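PDB 3LP5: putative cell surface hydrolase from Lactobacillus plantarum, which probably acts as a hydrolase of the alpha/beta-hydrolase superfamily at the bacterial cell surface, its substrate still unknown. Local coordinates for residues 6-11 / 95-100; 86-91 / 121-126; 38-43 / 61-66; 79-84 / 112-117; 101-106 / 130-135. All blocks are in the same frame, centred on the assembly; numbering follows the deposited sequence.

Contact 1: residues 6-11 / 95-100; sequences PVIMVP and YHFNHF
Pro6 lies across Phe97 at about a right angle, with its CG over one face of the aromatic ring, 3.9 Å from the ring centroid and displaced toward the rim. This is a CH-pi contact, the approach only 17° off the ring normal. The neighbouring Pro6 CD sits 3.6 Å from Phe97 CD1 and also meets the backbone, at 3.4 Å from His99 O. Phe97 CG stands between the backbone N and the carbonyl carbon (chi1 58°), the crowded position, which sets the ring beside Pro6. Two residues on, Ile8 reaches out with its terminal methyl: CD1 is anti to CA (chi2 170°) and comes within 3.7 Å of Phe100 CD1. The two side chains cross obliquely. Phe100 also touches Pro6, through CB at 3.9 Å from Pro6 CD. The contact lies where the neighbouring parallel strands 7-10 and 99-105 of the central sheet begin. Strand 62-67 borders strand 7-10, and Phe88 of helix 74-92 packs on both Ile8 and Phe100.

Contact 2: residues 86-91 / 121-126; sequences TAFKAL and KESPKV
The backbones of 86-91 and 121-126 come nearest at Lys89 and Ser123, whose CA atoms are 7.5 Å apart, and from Ser123 to Val126 the loop folds as a type I beta turn closed by Val126 N to Ser123 O. Phe88 projects from the helix toward this turn, its CG anti to the backbone N (chi1 -173°). Ser123 OG meets the ring at its edge, near the ring plane, 3.7 Å from Phe88 CE2. Val126 comes tip to tip with the same ring, CG1 lying 3.7 Å from Phe88 CZ. In this alpha/beta-hydrolase fold the turn lies in the loop from helix 107-118 to strand 127-134, so the contact ties that loop to the side of helix 74-92. Phe88 also meets the rings of Phe100 and Phe115, and an alanine here would probably open a gap between those rings and the turn, taking from Val126 CG1 its contact with CZ of this ring. Toward solvent the chemistry changes: Lys89, bent at chi3 (-64°), forms a long salt bridge with Glu122, NZ to OE1 3.5 Å. Glu122 OE1 has a second partner in Asn85 ND2, on the same helix as Lys89.

Contact 3: residues 38-43 / 61-66; sequences LKLTVQ and PFIVIG
Leu38 and Ile63 lie side by side on the close-packed face of this strand pair, pointing the same way, with Leu38 CD2 4.0 Å from Ile63 CG2. Leu40 continues the apolar row, its CD1 4.2 Å from the same Ile63 CG2, and Val42 CG2 ends it at 4.3 Å from Ile65 CG2. Helix 74-92 packs onto this side: Ala87 touches Leu40 and Ile65, Leu84 reaches Ile65, and Trp83 lies on Val42. The axes of strand segments 38-42 and 62-66 run parallel, 13° apart. Five hydrogen bonds join them, beginning with Leu38 N to Phe62 O at 3.1 Å and ending with Val42 N to Gly66 O at 2.8 Å. Between these, Leu38 O and Leu40 O accept from Val64 N and Gly66 N, and Leu40 N gives to Val64 O. Such a parallel pair is part of the central sheet of an alpha/beta hydrolase; here no helix intervenes between the two strands, and the chain makes the antiparallel strand 48-52 on the way. The other face is the more open one at Lys39 and Thr41. There Lys39, an exposed residue, runs beside Val64, its CG 4.0 Å from Val64 CB and its CD, set by chi2 (-144°), still beside it. Val64 itself is buried and touches Met9 of strand 7-10, while the partly exposed Thr41 pairs with Gly66, which has no side chain to set against it.

Contact 4: residues 79-84 / 112-117; sequences KQAVWL and WTLFLE
The indole of Trp112 takes Leu84 CD2 over one face: the methyl sits 4.0 Å from the centroid of the six-membered ring, 16° off its normal, in a CH-pi contact. The Phe115 ring is met differently, with Ala81 O at its edge near the plane and Leu84 CD2 approaching obliquely. Both rings belong to helix 107-118; its segment 112-117 crosses segment 79-84 of helix 74-92 at -63°, axes 8.7 Å apart, and the two helices lie together against the central sheet of the alpha/beta-hydrolase fold. Leu84 fits between the two aromatic side chains. Its CG is anti to the backbone N (chi1 179°), directed toward the second helix; of its branches CD2 touches both Trp112 CE3, at 3.9 Å, and Phe115 CB, at 3.8 Å. An alanine at this position would probably open a gap beside the indole face and Phe115 CB. Trp112 is held from the sheet side as well, by Ile8 and Val10 and by a weak hydrogen bond from its NE1 to Leu103 O. The backbones come closest where Ala81 meets the second helix, its CA 5.3 Å from that of Phe115, and there Ala81 CB rests 3.8 Å from Leu114 CD2.

Contact 5: residues 101-106 / 130-135; sequences YALGHS and RLMTIA
Arg130 runs alongside Tyr101, and its CB begins the contact in the plane of the tyrosine ring, at the edge, 3.9 Å from Tyr101 CD1. The chain goes on through CG and CD and bends at chi3 (-69°), bringing NE to 3.9 Å from Tyr101 CD1; NE itself is hydrogen-bonded to Leu231 O. CZ follows at 3.5 Å from Tyr101 CE1, and NH2 comes tightest, 3.1 Å from the same CE1. Tyr101 CE1 lies over one face of the guanidinium, and the two planes are 17° apart. Strands 99-105 and 127-134, linked by helix 107-118 in a beta-alpha-beta unit, are joined in parallel by five hydrogen bonds, from Ala102 N to Arg130 O through to Ser106 N to Ile134 O. Gly104 and Ser106 fit the GxSxG pattern of a nucleophile elbow, and the positive phi of Ser106 (59°) is consistent with that strained turn; Ser106 is probably the nucleophile. On the face that carries Tyr101, Leu103 CD1 meets Ile134 CD1 at 3.6 Å, while Ile134 CB lies at the edge of the His105 imidazole, 3.7 Å from CD2. Beyond the strand ends a water donates to Ala135 O at 2.6 Å and is weakly bonded to Ser106 OG.

How the contacts relate
Contacts 3 and 5 are the backbone-bonded pairs, each joining parallel strands of the one central sheet, and contact 1 lies between them, sharing strand 99-105 with contact 5 and bonding through strand 7-10 to strand 62-67 of contact 3. Contact 5 is the most central, its centre about 2 Å from the chain's centre, and holds the presumed nucleophile elbow. Contacts 2 and 4 use successive stretches of helix 74-92 and rest mainly on side chains, as does contact 1: contact 4 is apolar and buried, whereas contact 2, its centre about 17 Å from that of the chain, adds a salt bridge at the surface. Aromatic rings join the layers, Phe88 touching Phe100 and Phe115, and Trp112 reaching Ala102.

Contact 1: residues 6-11 / 95-100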
# COMPACT_ATOMS: atom_id res chain seq x y z
N PRO A 6 9.26 6.99 8.01
CA PRO A 6 8.24 7.62 7.19
C PRO A 6 7.15 6.59 6.88
O PRO A 6 7.39 5.41 7.03
CB PRO A 6 9.00 8.04 5.96
CG PRO A 6 10.15 7.03 5.85
CD PRO A 6 10.48 6.63 7.26
N VAL A 7 5.93 7.05 6.60
CA VAL A 7 4.91 6.16 6.07
C VAL A 7 4.88 6.44 4.53
O VAL A 7 4.45 7.53 4.09
CB VAL A 7 3.56 6.48 6.64
CG1 VAL A 7 2.50 5.47 6.13
CG2 VAL A 7 3.61 6.49 8.13
N ILE A 8 5.35 5.49 3.73
CA ILE A 8 5.43 5.68 2.26
C ILE A 8 4.20 5.12 1.53
O ILE A 8 3.87 3.98 1.72
CB ILE A 8 6.75 5.08 1.70
CG1 ILE A 8 7.93 5.66 2.52
CG2 ILE A 8 6.90 5.42 0.20
CD1 ILE A 8 9.37 5.01 2.30
N MET A 9 3.47 5.97 0.79
CA MET A 9 2.15 5.62 0.26
C MET A 9 2.18 5.66 -1.25
O MET A 9 2.69 6.63 -1.85
CB MET A 9 1.05 6.58 0.77
CG MET A 9 1.07 6.83 2.38
SD MET A 9 -0.08 8.19 2.89
CE MET A 9 1.12 9.51 2.90
N VAL A 10 1.64 4.62 -1.88
CA VAL A 10 1.70 4.46 -3.34
C VAL A 10 0.31 4.17 -3.82
O VAL A 10 -0.33 3.18 -3.40
CB VAL A 10 2.60 3.25 -3.78
CG1 VAL A 10 2.58 3.10 -5.33
CG2 VAL A 10 4.06 3.47 -3.30
N PRO A 11 -0.20 5.04 -4.68
CA PRO A 11 -1.56 4.91 -5.10
C PRO A 11 -1.65 4.04 -6.38
O PRO A 11 -0.66 3.48 -6.79
CB PRO A 11 -1.97 6.37 -5.34
CG PRO A 11 -0.70 6.98 -6.00
CD PRO A 11 0.45 6.27 -5.20
N TYR A 95 17.49 11.32 3.13
CA TYR A 95 17.05 11.24 4.51
C TYR A 95 17.58 10.00 5.17
O TYR A 95 17.64 8.93 4.58
CB TYR A 95 15.52 11.22 4.57
CG TYR A 95 14.88 12.44 3.94
CD1 TYR A 95 14.78 13.62 4.63
CD2 TYR A 95 14.33 12.38 2.66
CE1 TYR A 95 14.17 14.75 4.07
CE2 TYR A 95 13.72 13.52 2.07
CZ TYR A 95 13.66 14.70 2.79
OH TYR A 95 13.06 15.81 2.22
N HIS A 96 17.90 10.12 6.43
CA HIS A 96 18.39 8.99 7.17
C HIS A 96 17.20 8.30 7.92
O HIS A 96 16.76 8.73 9.01
CB HIS A 96 19.49 9.50 8.09
CG HIS A 96 20.16 8.44 8.90
ND1 HIS A 96 20.65 8.68 10.18
CD2 HIS A 96 20.37 7.12 8.65
CE1 HIS A 96 21.16 7.56 10.66
NE2 HIS A 96 21.01 6.60 9.75
N PHE A 97 16.65 7.26 7.32
CA PHE A 97 15.70 6.44 8.04
C PHE A 97 16.11 5.00 7.83
O PHE A 97 16.54 4.66 6.72
CB PHE A 97 14.26 6.72 7.59
CG PHE A 97 14.03 6.51 6.12
CD1 PHE A 97 13.43 5.33 5.67
CD2 PHE A 97 14.37 7.50 5.18
CE1 PHE A 97 13.22 5.14 4.27
CE2 PHE A 97 14.15 7.31 3.80
CZ PHE A 97 13.58 6.15 3.34
N ASN A 98 16.03 4.16 8.85
CA ASN A 98 16.34 2.77 8.58
C ASN A 98 15.18 1.81 8.78
O ASN A 98 15.36 0.62 8.74
CB ASN A 98 17.65 2.30 9.24
CG ASN A 98 17.53 2.20 10.74
OD1 ASN A 98 16.45 2.45 11.30
ND2 ASN A 98 18.62 1.84 11.40
N HIS A 99 14.00 2.38 8.97
CA HIS A 99 12.75 1.64 9.21
C HIS A 99 11.67 2.46 8.48
O HIS A 99 11.79 3.71 8.45
CB HIS A 99 12.42 1.55 10.73
CG HIS A 99 13.14 0.44 11.45
ND1 HIS A 99 14.34 0.64 12.12
CD2 HIS A 99 12.84 -0.87 11.61
CE1 HIS A 99 14.74 -0.51 12.65
NE2 HIS A 99 13.84 -1.44 12.36
N PHE A 100 10.67 1.80 7.87
CA PHE A 100 9.54 2.53 7.29
C PHE A 100 8.27 1.66 7.27
O PHE A 100 8.31 0.45 7.55
CB PHE A 100 9.87 3.05 5.85
CG PHE A 100 10.01 1.95 4.83
CD1 PHE A 100 9.02 1.69 3.94
CD2 PHE A 100 11.18 1.16 4.79
CE1 PHE A 100 9.13 0.67 2.98
CE2 PHE A 100 11.31 0.10 3.84
CZ PHE A 100 10.30 -0.14 2.93

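Contact 2: residues 86-91 / 121-126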
# COMPACT_ATOMS: atom_id res chain seq x y z
N THR A 86 13.54 3.50 -7.85
CA THR A 86 14.24 4.75 -8.14
C THR A 86 13.92 5.83 -7.11
O THR A 86 14.79 6.52 -6.68
CB THR A 86 13.89 5.27 -9.57
OG1 THR A 86 14.25 4.25 -10.49
CG2 THR A 86 14.66 6.57 -9.93
N ALA A 87 12.65 5.99 -6.72
CA ALA A 87 12.28 7.03 -5.83
C ALA A 87 12.77 6.65 -4.42
O ALA A 87 13.29 7.47 -3.68
CB ALA A 87 10.72 7.24 -5.84
N PHE A 88 12.65 5.39 -4.08
CA PHE A 88 13.05 4.94 -2.75
C PHE A 88 14.54 5.22 -2.59
O PHE A 88 14.98 5.73 -1.58
CB PHE A 88 12.75 3.44 -2.61
CG PHE A 88 12.97 2.91 -1.24
CD1 PHE A 88 11.99 3.10 -0.25
CD2 PHE A 88 14.12 2.21 -0.94
CE1 PHE A 88 12.15 2.58 1.05
CE2 PHE A 88 14.33 1.71 0.37
CZ PHE A 88 13.31 1.90 1.37
N LYS A 89 15.34 4.88 -3.60
CA LYS A 89 16.78 5.14 -3.48
C LYS A 89 17.10 6.60 -3.39
O LYS A 89 17.97 6.96 -2.63
CB LYS A 89 17.60 4.45 -4.57
CG LYS A 89 17.60 2.95 -4.35
CD LYS A 89 18.68 2.31 -5.14
CE LYS A 89 18.42 2.51 -6.59
NZ LYS A 89 19.26 1.59 -7.40
N ALA A 90 16.37 7.45 -4.10
CA ALA A 90 16.59 8.89 -3.98
C ALA A 90 16.30 9.36 -2.56
O ALA A 90 17.00 10.20 -2.02
CB ALA A 90 15.73 9.65 -4.99
N LEU A 91 15.28 8.78 -1.94
CA LEU A 91 14.92 9.16 -0.57
C LEU A 91 15.94 8.69 0.49
O LEU A 91 16.28 9.41 1.41
CB LEU A 91 13.54 8.60 -0.25
CG LEU A 91 12.37 9.28 -0.95
CD1 LEU A 91 11.15 8.31 -0.83
CD2 LEU A 91 12.10 10.65 -0.28
N LYS A 121 16.07 -5.45 -1.06
CA LYS A 121 17.44 -5.97 -0.75
C LYS A 121 18.58 -5.09 -1.33
O LYS A 121 19.70 -5.30 -0.95
CB LYS A 121 17.62 -7.39 -1.27
CG LYS A 121 17.62 -7.47 -2.81
CD LYS A 121 17.80 -8.92 -3.23
CE LYS A 121 17.11 -9.25 -4.56
NZ LYS A 121 17.91 -10.35 -5.12
N GLU A 122 18.31 -4.12 -2.22
CA GLU A 122 19.39 -3.26 -2.73
C GLU A 122 19.72 -2.16 -1.76
O GLU A 122 20.76 -1.54 -1.92
CB GLU A 122 19.06 -2.62 -4.10
CG GLU A 122 18.87 -3.64 -5.26
CD GLU A 122 18.36 -3.01 -6.57
OE1 GLU A 122 18.45 -1.78 -6.79
OE2 GLU A 122 17.88 -3.79 -7.42
N SER A 123 18.82 -1.89 -0.79
CA SER A 123 19.09 -0.93 0.30
C SER A 123 19.08 -1.76 1.59
O SER A 123 18.13 -1.67 2.37
CB SER A 123 17.99 0.15 0.38
OG SER A 123 17.60 0.60 -0.89
N PRO A 124 20.13 -2.59 1.79
CA PRO A 124 19.98 -3.63 2.80
C PRO A 124 19.92 -3.11 4.26
O PRO A 124 19.51 -3.86 5.14
CB PRO A 124 21.21 -4.55 2.56
CG PRO A 124 22.24 -3.70 1.86
CD PRO A 124 21.43 -2.62 1.09
N LYS A 125 20.30 -1.86 4.51
CA LYS A 125 20.23 -1.30 5.87
C LYS A 125 18.85 -0.71 6.23
O LYS A 125 18.66 -0.22 7.34
CB LYS A 125 21.31 -0.21 6.08
CG LYS A 125 22.86 -0.59 5.91
CD LYS A 125 23.14 -2.12 6.04
CE LYS A 125 23.28 -2.58 7.51
NZ LYS A 125 24.51 -1.96 8.10
N VAL A 126 17.91 -0.71 5.28
CA VAL A 126 16.60 -0.09 5.47
C VAL A 126 15.53 -1.17 5.54
O VAL A 126 15.34 -1.94 4.57
CB VAL A 126 16.31 0.89 4.32
CG1 VAL A 126 15.08 1.74 4.62
CG2 VAL A 126 17.50 1.77 4.10

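Contact 3: residues 38-43 / 61-66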
# COMPACT_ATOMS: atom_id res chain seq x y z
N LEU A 38 5.26 14.96 1.89
CA LEU A 38 6.12 15.15 0.73
C LEU A 38 5.60 14.28 -0.43
O LEU A 38 5.25 13.12 -0.20
CB LEU A 38 7.50 14.64 1.10
CG LEU A 38 8.53 14.63 0.00
CD1 LEU A 38 8.97 16.03 -0.42
CD2 LEU A 38 9.73 13.76 0.43
N LYS A 39 5.50 14.83 -1.65
CA LYS A 39 4.96 14.06 -2.80
C LYS A 39 5.99 13.98 -3.88
O LYS A 39 6.51 15.04 -4.29
CB LYS A 39 3.72 14.70 -3.44
CG LYS A 39 2.49 14.69 -2.58
CD LYS A 39 1.21 14.47 -3.42
CE LYS A 39 -0.09 14.52 -2.52
NZ LYS A 39 -0.35 15.88 -1.92
N LEU A 40 6.26 12.76 -4.35
CA LEU A 40 7.16 12.52 -5.48
C LEU A 40 6.32 11.96 -6.60
O LEU A 40 5.45 11.07 -6.37
CB LEU A 40 8.24 11.50 -5.14
CG LEU A 40 9.49 11.87 -4.36
CD1 LEU A 40 9.15 12.46 -2.92
CD2 LEU A 40 10.47 10.62 -4.27
N THR A 41 6.55 12.49 -7.80
CA THR A 41 5.97 11.92 -8.99
C THR A 41 7.10 11.49 -9.90
O THR A 41 7.91 12.34 -10.37
CB THR A 41 5.12 12.96 -9.74
OG1 THR A 41 4.12 13.41 -8.85
CG2 THR A 41 4.37 12.29 -10.92
N VAL A 42 7.21 10.19 -10.13
CA VAL A 42 8.29 9.70 -10.99
C VAL A 42 7.83 9.80 -12.41
O VAL A 42 6.81 9.18 -12.76
CB VAL A 42 8.68 8.23 -10.68
CG1 VAL A 42 9.96 7.83 -11.43
CG2 VAL A 42 8.88 8.06 -9.18
N GLN A 43 8.63 10.48 -13.23
CA GLN A 43 8.39 10.65 -14.69
C GLN A 43 8.71 9.42 -15.52
O GLN A 43 9.40 8.51 -15.05
CB GLN A 43 9.20 11.86 -15.22
CG GLN A 43 9.02 13.13 -14.40
CD GLN A 43 7.55 13.50 -14.20
OE1 GLN A 43 7.04 13.54 -13.05
NE2 GLN A 43 6.85 13.68 -15.29
N PRO A 61 6.91 11.24 8.83
CA PRO A 61 6.35 11.96 7.70
C PRO A 61 5.63 10.99 6.74
O PRO A 61 5.98 9.80 6.67
CB PRO A 61 7.59 12.56 7.02
CG PRO A 61 8.73 11.63 7.44
CD PRO A 61 8.38 11.23 8.83
N PHE A 62 4.62 11.54 6.05
CA PHE A 62 3.91 10.82 5.01
C PHE A 62 4.63 11.15 3.73
O PHE A 62 4.80 12.34 3.39
CB PHE A 62 2.46 11.33 4.89
CG PHE A 62 1.55 10.98 6.07
CD1 PHE A 62 1.91 10.02 7.03
CD2 PHE A 62 0.30 11.60 6.19
CE1 PHE A 62 1.06 9.68 8.09
CE2 PHE A 62 -0.56 11.29 7.28
CZ PHE A 62 -0.18 10.33 8.22
N ILE A 63 5.06 10.15 3.00
CA ILE A 63 5.65 10.40 1.70
C ILE A 63 4.80 9.69 0.61
O ILE A 63 4.65 8.47 0.66
CB ILE A 63 7.10 9.92 1.72
CG1 ILE A 63 7.87 10.60 2.88
CG2 ILE A 63 7.76 10.24 0.38
CD1 ILE A 63 9.36 10.04 3.00
N VAL A 64 4.20 10.46 -0.33
CA VAL A 64 3.41 9.84 -1.40
C VAL A 64 4.37 9.66 -2.55
O VAL A 64 5.08 10.61 -2.91
CB VAL A 64 2.25 10.76 -1.87
CG1 VAL A 64 1.45 10.15 -3.10
CG2 VAL A 64 1.31 11.00 -0.70
N ILE A 65 4.40 8.48 -3.13
CA ILE A 65 5.18 8.24 -4.34
C ILE A 65 4.24 7.75 -5.42
O ILE A 65 3.68 6.65 -5.26
CB ILE A 65 6.32 7.19 -4.13
CG1 ILE A 65 7.26 7.64 -3.02
CG2 ILE A 65 7.08 6.95 -5.49
CD1 ILE A 65 8.31 6.64 -2.68
N GLY A 66 4.03 8.55 -6.47
CA GLY A 66 3.26 8.07 -7.62
C GLY A 66 3.99 8.27 -8.92
O GLY A 66 5.19 8.64 -8.94

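Contact 4: residues 79-84 / 112-117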
# COMPACT_ATOMS: atom_id res chain seq x y z
N LYS A 79 7.24 -1.72 -14.64
CA LYS A 79 7.96 -0.41 -14.64
C LYS A 79 7.77 0.40 -13.38
O LYS A 79 8.69 1.08 -12.94
CB LYS A 79 7.52 0.47 -15.84
CG LYS A 79 7.77 -0.15 -17.19
CD LYS A 79 7.13 0.65 -18.31
CE LYS A 79 7.08 -0.15 -19.63
NZ LYS A 79 6.99 0.79 -20.80
N GLN A 80 6.55 0.41 -12.84
CA GLN A 80 6.29 1.18 -11.61
C GLN A 80 7.08 0.66 -10.42
O GLN A 80 7.47 1.43 -9.55
CB GLN A 80 4.77 1.27 -11.31
CG GLN A 80 4.01 2.05 -12.44
CD GLN A 80 2.57 1.48 -12.71
OE1 GLN A 80 2.16 0.50 -12.10
NE2 GLN A 80 1.81 2.13 -13.59
N ALA A 81 7.35 -0.63 -10.41
CA ALA A 81 8.20 -1.20 -9.35
C ALA A 81 9.64 -0.74 -9.46
O ALA A 81 10.23 -0.46 -8.46
CB ALA A 81 8.11 -2.72 -9.31
N VAL A 82 10.15 -0.57 -10.69
CA VAL A 82 11.45 0.04 -10.91
C VAL A 82 11.44 1.49 -10.57
O VAL A 82 12.36 1.97 -9.94
CB VAL A 82 11.86 -0.12 -12.34
CG1 VAL A 82 13.19 0.61 -12.61
CG2 VAL A 82 11.95 -1.65 -12.70
N TRP A 83 10.43 2.25 -11.02
CA TRP A 83 10.32 3.64 -10.61
C TRP A 83 10.22 3.82 -9.08
O TRP A 83 10.79 4.78 -8.49
CB TRP A 83 9.10 4.30 -11.32
CG TRP A 83 9.31 4.44 -12.84
CD1 TRP A 83 10.46 4.74 -13.48
CD2 TRP A 83 8.29 4.36 -13.86
NE1 TRP A 83 10.25 4.77 -14.87
CE2 TRP A 83 8.92 4.55 -15.12
CE3 TRP A 83 6.88 4.15 -13.82
CZ2 TRP A 83 8.20 4.49 -16.33
CZ3 TRP A 83 6.18 4.06 -15.04
CH2 TRP A 83 6.82 4.27 -16.27
N LEU A 84 9.48 2.93 -8.41
CA LEU A 84 9.39 2.98 -6.93
C LEU A 84 10.76 2.83 -6.29
O LEU A 84 11.14 3.55 -5.34
CB LEU A 84 8.47 1.86 -6.40
CG LEU A 84 8.31 1.81 -4.83
CD1 LEU A 84 8.00 3.19 -4.19
CD2 LEU A 84 7.19 0.85 -4.44
N TRP A 112 4.16 -2.14 -4.50
CA TRP A 112 4.91 -2.37 -3.25
C TRP A 112 5.35 -3.81 -3.16
O TRP A 112 6.50 -4.07 -2.81
CB TRP A 112 4.09 -2.07 -1.94
CG TRP A 112 4.26 -0.74 -1.43
CD1 TRP A 112 3.27 0.24 -1.32
CD2 TRP A 112 5.49 -0.12 -1.02
NE1 TRP A 112 3.83 1.40 -0.81
CE2 TRP A 112 5.18 1.22 -0.66
CE3 TRP A 112 6.82 -0.58 -0.88
CZ2 TRP A 112 6.16 2.12 -0.17
CZ3 TRP A 112 7.81 0.33 -0.41
CH2 TRP A 112 7.46 1.66 -0.07
N THR A 113 4.46 -4.75 -3.50
CA THR A 113 4.86 -6.15 -3.26
C THR A 113 6.06 -6.55 -4.09
O THR A 113 6.93 -7.31 -3.66
CB THR A 113 3.68 -7.16 -3.56
OG1 THR A 113 2.57 -6.84 -2.70
CG2 THR A 113 4.10 -8.57 -3.25
N LEU A 114 6.02 -6.18 -5.37
CA LEU A 114 7.04 -6.56 -6.29
C LEU A 114 8.37 -5.87 -5.84
O LEU A 114 9.43 -6.49 -5.81
CB LEU A 114 6.59 -6.18 -7.73
CG LEU A 114 7.49 -6.70 -8.85
CD1 LEU A 114 7.59 -8.22 -8.82
CD2 LEU A 114 6.99 -6.20 -10.23
N PHE A 115 8.30 -4.59 -5.50
CA PHE A 115 9.47 -3.87 -4.97
C PHE A 115 10.05 -4.62 -3.75
O PHE A 115 11.27 -4.81 -3.69
CB PHE A 115 9.09 -2.45 -4.58
CG PHE A 115 10.12 -1.76 -3.73
CD1 PHE A 115 11.21 -1.13 -4.32
CD2 PHE A 115 10.02 -1.78 -2.35
CE1 PHE A 115 12.20 -0.52 -3.54
CE2 PHE A 115 11.04 -1.21 -1.56
CZ PHE A 115 12.10 -0.58 -2.16
N LEU A 116 9.17 -5.09 -2.83
CA LEU A 116 9.67 -5.71 -1.61
C LEU A 116 10.32 -7.06 -1.89
O LEU A 116 11.31 -7.42 -1.26
CB LEU A 116 8.61 -5.86 -0.54
CG LEU A 116 8.02 -4.52 -0.09
CD1 LEU A 116 6.80 -4.88 0.73
CD2 LEU A 116 9.03 -3.65 0.75
N GLU A 117 9.78 -7.78 -2.88
CA GLU A 117 10.28 -9.12 -3.22
C GLU A 117 11.63 -9.04 -3.94
O GLU A 117 12.47 -9.91 -3.73
CB GLU A 117 9.34 -9.85 -4.19
CG GLU A 117 8.05 -10.24 -3.58
CD GLU A 117 7.10 -10.86 -4.57
OE1 GLU A 117 7.19 -10.56 -5.75
OE2 GLU A 117 6.27 -11.68 -4.18

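Contact 5: residues 101-106 / 130-135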
# COMPACT_ATOMS: atom_id res chain seq x y z
N TYR A 101 7.13 2.31 7.06
CA TYR A 101 5.88 1.62 6.82
C TYR A 101 5.38 1.94 5.40
O TYR A 101 5.62 3.02 4.82
CB TYR A 101 4.82 2.05 7.83
CG TYR A 101 5.38 2.20 9.22
CD1 TYR A 101 5.46 1.12 10.05
CD2 TYR A 101 5.93 3.41 9.65
CE1 TYR A 101 5.96 1.21 11.30
CE2 TYR A 101 6.48 3.53 10.93
CZ TYR A 101 6.48 2.41 11.76
OH TYR A 101 6.98 2.44 13.05
N ALA A 102 4.62 1.01 4.86
CA ALA A 102 4.17 1.15 3.49
C ALA A 102 2.67 1.01 3.39
O ALA A 102 2.09 0.13 4.03
CB ALA A 102 4.88 0.11 2.62
N LEU A 103 2.03 1.91 2.60
CA LEU A 103 0.64 1.80 2.26
C LEU A 103 0.56 1.71 0.74
O LEU A 103 1.09 2.58 0.04
CB LEU A 103 -0.16 3.02 2.73
CG LEU A 103 -1.66 3.02 2.39
CD1 LEU A 103 -2.47 2.02 3.15
CD2 LEU A 103 -2.35 4.38 2.60
N GLY A 104 -0.15 0.71 0.23
CA GLY A 104 -0.39 0.55 -1.22
C GLY A 104 -1.88 0.53 -1.51
O GLY A 104 -2.63 -0.36 -1.04
N HIS A 105 -2.35 1.49 -2.30
CA HIS A 105 -3.76 1.50 -2.64
C HIS A 105 -3.94 0.92 -4.02
O HIS A 105 -3.25 1.30 -4.96
CB HIS A 105 -4.34 2.93 -2.57
CG HIS A 105 -5.79 2.99 -2.92
ND1 HIS A 105 -6.33 3.96 -3.73
CD2 HIS A 105 -6.83 2.17 -2.58
CE1 HIS A 105 -7.63 3.75 -3.88
NE2 HIS A 105 -7.96 2.66 -3.20
N SER A 106 -4.86 -0.03 -4.14
CA SER A 106 -5.20 -0.57 -5.46
C SER A 106 -3.91 -1.16 -6.08
O SER A 106 -3.23 -1.89 -5.40
CB SER A 106 -5.87 0.54 -6.31
OG SER A 106 -6.07 0.13 -7.67
N ARG A 130 5.87 -2.63 8.58
CA ARG A 130 4.46 -2.93 8.30
C ARG A 130 4.06 -2.51 6.88
O ARG A 130 4.54 -1.48 6.41
CB ARG A 130 3.56 -2.24 9.31
CG ARG A 130 3.79 -2.78 10.73
CD ARG A 130 2.66 -2.38 11.73
NE ARG A 130 2.78 -0.95 11.95
CZ ARG A 130 3.38 -0.40 13.00
NH1 ARG A 130 3.92 -1.19 13.91
NH2 ARG A 130 3.45 0.92 13.13
N LEU A 131 3.27 -3.35 6.22
CA LEU A 131 2.61 -3.12 4.91
C LEU A 131 1.09 -3.25 5.00
O LEU A 131 0.55 -4.25 5.49
CB LEU A 131 3.15 -4.12 3.86
CG LEU A 131 2.44 -4.07 2.48
CD1 LEU A 131 2.63 -2.69 1.76
CD2 LEU A 131 2.96 -5.30 1.69
N MET A 132 0.37 -2.24 4.58
CA MET A 132 -1.09 -2.38 4.38
C MET A 132 -1.39 -2.18 2.88
O MET A 132 -0.91 -1.22 2.24
CB MET A 132 -1.89 -1.41 5.27
CG MET A 132 -3.43 -1.22 4.97
SD MET A 132 -4.28 -0.15 6.21
CE MET A 132 -4.34 -1.30 7.55
N THR A 133 -2.21 -3.08 2.35
CA THR A 133 -2.68 -2.93 0.98
C THR A 133 -4.19 -2.78 0.98
O THR A 133 -4.88 -3.34 1.87
CB THR A 133 -2.20 -4.08 0.05
OG1 THR A 133 -2.85 -5.29 0.38
CG2 THR A 133 -0.64 -4.28 0.17
N ILE A 134 -4.68 -2.01 0.03
CA ILE A 134 -6.13 -1.76 -0.03
C ILE A 134 -6.66 -2.21 -1.36
O ILE A 134 -6.34 -1.60 -2.40
CB ILE A 134 -6.49 -0.29 0.20
CG1 ILE A 134 -5.96 0.20 1.57
CG2 ILE A 134 -8.00 -0.12 0.25
CD1 ILE A 134 -5.71 1.70 1.56
N ALA A 135 -7.50 -3.24 -1.36
CA ALA A 135 -8.09 -3.73 -2.62
C ALA A 135 -7.10 -3.92 -3.76
O ALA A 135 -7.30 -3.44 -4.90
CB ALA A 135 -9.28 -2.80 -3.04
O HOH W 1 -8.47 -1.51 -6.28